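Local coordinates for galactose mutarotase-like protein (Clostridium acetobutylicum, PDB 3OS7) that probably binds carbohydrate and may interconvert the alpha and beta anomers of aldose sugars, at residues G86-G91 and N308-K313; H109-N114 and F135-E140. All coordinates share one frame; numbering follows the deposited sequence.

Both contacts tie loops or strand ends of the mutarotase-like beta-sandwich to one another, and both segments of contact 2 fall within the chain between residues 91 and 308, which contact 1 brings together. Their centres lie about 20 Å apart and their nearest atoms about 9 Å apart, so the two do not touch. Each has a side chain about 4 Å from a bound tetraethylene glycol, Pro310 in contact 1 and Phe111 in contact 2. His109, which leads into the loop of contact 2, hydrogen-bonds a tartrate through NE2 and meets the ring of His185. These small molecules probably come from the crystallisation liquor, but their positions are consistent with a pocket near this loop.

Contact 1: G86-G91 and N308-K313; sequences GTFKLG and NSPNVK. With EDO (1,2-ethanediol), chain G.
Phe88 and Pro310 make the apolar half of this contact, with Pro310 CB 3.5 Å from Phe88 CG. The pyrrolidine lies over one face of the phenyl ring of Phe88, Pro310 CG standing 13° off the ring normal in a CH-pi contact. Phe88 CG sits between its own backbone N and carbonyl carbon (chi1 65°), and the ring, with Pro310 over one face, also stacks with Tyr95 of the neighbouring strand 93-96. The polar half belongs to Asn311: its ND2 donates to Thr87 O at 2.9 Å in a nearly straight bond (169°), and the acceptor lies in the plane of the amide. Strand 82-90, paired with 93-96 in a small antiparallel sheet of the mutarotase fold, is thus fastened at its end to the loop between strand 297-303 and helix 316-319. A second bond from Asn311 ND2, to Asn308 OD1 at 3.0 Å, fixes the rotation of the amide, and Asn308 OD1 also accepts a hydrogen bond from the backbone N of Asp84. Asn311 OD1 rests 3.4 Å from Phe88 CB and lies 2.7 Å from a water that accepts from Lys89 N. Two further waters lie between Lys89 O and Pro310 O.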
# COMPACT_ATOMS: atom_id res chain seq x y z
N GLY A 86 -5.89 -5.19 -20.11
CA GLY A 86 -5.26 -6.33 -19.48
C GLY A 86 -4.07 -6.90 -20.24
O GLY A 86 -3.77 -8.10 -20.11
N THR A 87 -3.41 -6.08 -21.05
CA THR A 87 -2.34 -6.62 -21.90
C THR A 87 -1.20 -5.65 -22.07
O THR A 87 -1.37 -4.43 -22.06
CB THR A 87 -2.89 -7.08 -23.30
OG1 THR A 87 -1.88 -7.80 -24.06
CG2 THR A 87 -3.38 -5.90 -24.11
N PHE A 88 -0.00 -6.23 -22.19
CA PHE A 88 1.21 -5.43 -22.48
C PHE A 88 2.22 -6.38 -23.08
O PHE A 88 2.06 -7.58 -23.01
CB PHE A 88 1.79 -4.73 -21.23
CG PHE A 88 2.32 -5.66 -20.16
CD1 PHE A 88 1.50 -6.13 -19.15
CD2 PHE A 88 3.65 -6.07 -20.16
CE1 PHE A 88 1.99 -6.94 -18.16
CE2 PHE A 88 4.15 -6.90 -19.17
CZ PHE A 88 3.31 -7.35 -18.17
N LYS A 89 3.26 -5.81 -23.66
CA LYS A 89 4.38 -6.57 -24.20
C LYS A 89 5.67 -6.31 -23.43
O LYS A 89 5.92 -5.19 -22.94
CB LYS A 89 4.57 -6.23 -25.69
CG LYS A 89 3.40 -6.65 -26.51
CD LYS A 89 3.63 -6.57 -27.97
CE LYS A 89 4.42 -7.76 -28.47
NZ LYS A 89 4.74 -7.49 -29.86
N LEU A 90 6.51 -7.33 -23.37
CA LEU A 90 7.89 -7.16 -22.94
C LEU A 90 8.75 -7.84 -24.00
O LEU A 90 8.69 -9.06 -24.18
CB LEU A 90 8.12 -7.74 -21.54
CG LEU A 90 9.52 -7.56 -20.96
CD1 LEU A 90 9.78 -6.06 -20.73
CD2 LEU A 90 9.74 -8.36 -19.68
N GLY A 91 9.50 -7.04 -24.75
CA GLY A 91 10.19 -7.56 -25.90
C GLY A 91 9.17 -8.17 -26.86
O GLY A 91 8.14 -7.57 -27.14
N ASN A 308 -0.40 1.87 -15.43
CA ASN A 308 -0.26 1.33 -16.81
C ASN A 308 1.19 1.41 -17.32
O ASN A 308 1.39 1.52 -18.49
CB ASN A 308 -1.22 2.08 -17.74
CG ASN A 308 -1.44 1.39 -19.11
OD1 ASN A 308 -1.47 0.16 -19.22
ND2 ASN A 308 -1.66 2.19 -20.14
N SER A 309 2.18 1.38 -16.41
CA SER A 309 3.59 1.63 -16.75
C SER A 309 4.15 0.76 -17.90
O SER A 309 4.93 1.26 -18.69
CB SER A 309 4.50 1.47 -15.52
OG SER A 309 4.61 0.13 -15.06
N PRO A 310 3.75 -0.52 -18.02
CA PRO A 310 4.29 -1.29 -19.14
C PRO A 310 3.89 -0.77 -20.53
O PRO A 310 4.54 -1.11 -21.51
CB PRO A 310 3.69 -2.68 -18.91
CG PRO A 310 3.31 -2.70 -17.52
CD PRO A 310 2.88 -1.35 -17.20
N ASN A 311 2.84 0.05 -20.61
CA ASN A 311 2.33 0.52 -21.89
C ASN A 311 2.56 2.00 -22.22
O ASN A 311 2.19 2.42 -23.31
CB ASN A 311 0.82 0.25 -21.96
CG ASN A 311 0.48 -1.22 -22.14
OD1 ASN A 311 1.07 -1.91 -23.00
ND2 ASN A 311 -0.51 -1.71 -21.37
N VAL A 312 3.11 2.80 -21.30
CA VAL A 312 3.21 4.24 -21.52
C VAL A 312 4.41 4.54 -22.44
O VAL A 312 5.36 3.77 -22.52
CB VAL A 312 3.34 5.05 -20.20
CG1 VAL A 312 2.07 4.92 -19.32
CG2 VAL A 312 4.60 4.62 -19.40
N LYS A 313 4.33 5.64 -23.16
CA LYS A 313 5.38 6.04 -24.12
C LYS A 313 6.28 7.01 -23.43
O LYS A 313 6.35 8.19 -23.79
CB LYS A 313 4.78 6.68 -25.36
CG LYS A 313 3.92 5.75 -26.13
CD LYS A 313 3.38 6.40 -27.36
CE LYS A 313 2.57 5.42 -28.09
NZ LYS A 313 1.99 5.99 -29.28
C1 EDO G . 0.26 7.20 -23.47
O1 EDO G . -0.09 7.10 -24.86
C2 EDO G . 1.74 7.42 -23.56
O2 EDO G . 2.32 7.63 -22.29
O HOH W 1 3.35 -2.89 -24.06
O HOH W 2 6.08 -2.50 -23.77
O HOH W 3 6.70 -3.46 -20.99

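Contact 2: H109-N114 and F135-E140; sequences HGFIKN and FDFTKE
Phe111 reaches across to Phe137 with the far end of its ring, CZ lying 3.5 Å from Phe137 CE1. Its CG lies between the backbone N and the carbonyl carbon (chi1 55°); CB does not point straight at the strand, yet the far ring atoms CE1 and CZ reach it. The two rings meet obliquely, their centroids 5.5 Å apart and their planes inclined at 35°. Phe135 comes to the edge of the Phe111 ring, with its CZ 4.1 Å from Phe111 CE1. Beside this group, Ile112 turns its CG2 branch to Phe135, the methyl meeting Phe135 CE2 at 3.8 Å. On the strand, Phe135 and Phe137 share one conformation: each CG is turned opposite the backbone N (chi1 -179° for Phe135), and both rings project from the same face of strand 128-137, separated by Asp136. This antiparallel strand of the mutarotase-like beta-sandwich thereby packs against the loop joining strands 106-108 and 118-125. Trp117 and Phe151 extend the aromatic cluster, the former meeting Phe135 and the latter Phe137. Hydrogen bonds from Lys113 NZ to Gly110 O and Asn114 OD1 brace the loop that carries Phe111 and Ile112. With no hydrogen bond between the two segments, their direct association rests on van der Waals contact and the burial of apolar surface.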
# COMPACT_ATOMS: atom_id res chain seq x y z
N HIS A 109 -4.82 -4.13 -10.07
CA HIS A 109 -4.42 -4.46 -8.70
C HIS A 109 -3.77 -5.82 -8.41
O HIS A 109 -3.04 -5.97 -7.42
CB HIS A 109 -5.57 -4.22 -7.72
CG HIS A 109 -5.96 -2.79 -7.58
ND1 HIS A 109 -5.05 -1.75 -7.65
CD2 HIS A 109 -7.17 -2.23 -7.30
CE1 HIS A 109 -5.70 -0.60 -7.48
NE2 HIS A 109 -6.98 -0.87 -7.28
N GLY A 110 -4.02 -6.81 -9.25
CA GLY A 110 -3.47 -8.15 -9.02
C GLY A 110 -4.28 -9.04 -8.07
O GLY A 110 -5.32 -8.65 -7.56
N PHE A 111 -3.78 -10.24 -7.83
CA PHE A 111 -4.50 -11.24 -7.03
C PHE A 111 -3.82 -11.54 -5.70
O PHE A 111 -4.42 -12.20 -4.85
CB PHE A 111 -4.66 -12.56 -7.81
CG PHE A 111 -3.36 -13.12 -8.29
CD1 PHE A 111 -2.58 -13.91 -7.46
CD2 PHE A 111 -2.89 -12.82 -9.55
CE1 PHE A 111 -1.35 -14.38 -7.89
CE2 PHE A 111 -1.66 -13.26 -9.98
CZ PHE A 111 -0.88 -14.07 -9.15
N ILE A 112 -2.59 -11.09 -5.49
CA ILE A 112 -1.88 -11.50 -4.29
C ILE A 112 -2.54 -10.91 -3.04
O ILE A 112 -2.49 -11.50 -1.99
CB ILE A 112 -0.33 -11.24 -4.32
CG1 ILE A 112 0.01 -9.77 -4.40
CG2 ILE A 112 0.35 -12.04 -5.47
CD1 ILE A 112 1.54 -9.52 -4.37
N LYS A 113 -3.22 -9.79 -3.18
CA LYS A 113 -3.98 -9.19 -2.08
C LYS A 113 -5.16 -10.06 -1.63
O LYS A 113 -5.65 -9.89 -0.52
CB LYS A 113 -4.53 -7.81 -2.45
CG LYS A 113 -5.54 -7.80 -3.59
CD LYS A 113 -5.91 -6.34 -4.01
CE LYS A 113 -7.15 -6.32 -4.81
NZ LYS A 113 -7.19 -7.32 -5.89
N ASN A 114 -5.65 -10.92 -2.52
CA ASN A 114 -6.80 -11.80 -2.22
C ASN A 114 -6.38 -13.20 -1.82
O ASN A 114 -7.22 -14.03 -1.47
CB ASN A 114 -7.71 -11.93 -3.45
CG ASN A 114 -8.15 -10.58 -4.03
OD1 ASN A 114 -7.53 -10.09 -4.96
ND2 ASN A 114 -9.23 -10.01 -3.50
N PHE A 135 4.36 -15.28 0.04
CA PHE A 135 3.49 -15.82 -0.98
C PHE A 135 4.34 -16.50 -2.03
O PHE A 135 5.15 -15.85 -2.69
CB PHE A 135 2.69 -14.72 -1.66
CG PHE A 135 1.76 -15.26 -2.71
CD1 PHE A 135 0.61 -15.93 -2.35
CD2 PHE A 135 2.07 -15.18 -4.03
CE1 PHE A 135 -0.22 -16.47 -3.30
CE2 PHE A 135 1.24 -15.72 -5.00
CZ PHE A 135 0.11 -16.36 -4.64
N ASP A 136 4.14 -17.80 -2.19
CA ASP A 136 4.87 -18.61 -3.16
C ASP A 136 4.00 -18.85 -4.39
O ASP A 136 2.94 -19.48 -4.32
CB ASP A 136 5.26 -19.94 -2.54
CG ASP A 136 6.16 -19.78 -1.32
OD1 ASP A 136 7.24 -19.16 -1.45
OD2 ASP A 136 5.78 -20.27 -0.22
N PHE A 137 4.43 -18.30 -5.52
CA PHE A 137 3.69 -18.44 -6.77
C PHE A 137 4.40 -19.52 -7.58
O PHE A 137 5.54 -19.32 -8.02
CB PHE A 137 3.66 -17.12 -7.52
CG PHE A 137 2.79 -17.13 -8.76
CD1 PHE A 137 1.40 -17.15 -8.67
CD2 PHE A 137 3.35 -17.05 -10.03
CE1 PHE A 137 0.62 -17.13 -9.80
CE2 PHE A 137 2.56 -17.04 -11.16
CZ PHE A 137 1.21 -17.07 -11.06
N THR A 138 3.72 -20.64 -7.77
CA THR A 138 4.30 -21.80 -8.44
C THR A 138 3.62 -22.10 -9.76
O THR A 138 2.58 -21.55 -10.10
CB THR A 138 4.19 -23.08 -7.58
OG1 THR A 138 2.85 -23.53 -7.57
CG2 THR A 138 4.66 -22.83 -6.16
N LYS A 139 4.23 -23.02 -10.49
CA LYS A 139 3.72 -23.52 -11.75
C LYS A 139 2.34 -24.15 -11.61
O LYS A 139 1.65 -24.32 -12.60
CB LYS A 139 4.66 -24.59 -12.30
CG LYS A 139 5.98 -24.10 -12.79
CD LYS A 139 6.94 -25.29 -13.06
CE LYS A 139 8.33 -24.81 -13.50
NZ LYS A 139 8.25 -24.03 -14.78
N GLU A 140 1.94 -24.50 -10.39
CA GLU A 140 0.64 -25.12 -10.17
C GLU A 140 -0.48 -24.12 -9.93
O GLU A 140 -1.66 -24.49 -9.92
CB GLU A 140 0.69 -26.13 -9.01
CG GLU A 140 1.81 -27.20 -9.09
CD GLU A 140 1.99 -27.75 -10.49
OE1 GLU A 140 0.97 -28.06 -11.16
OE2 GLU A 140 3.17 -27.88 -10.91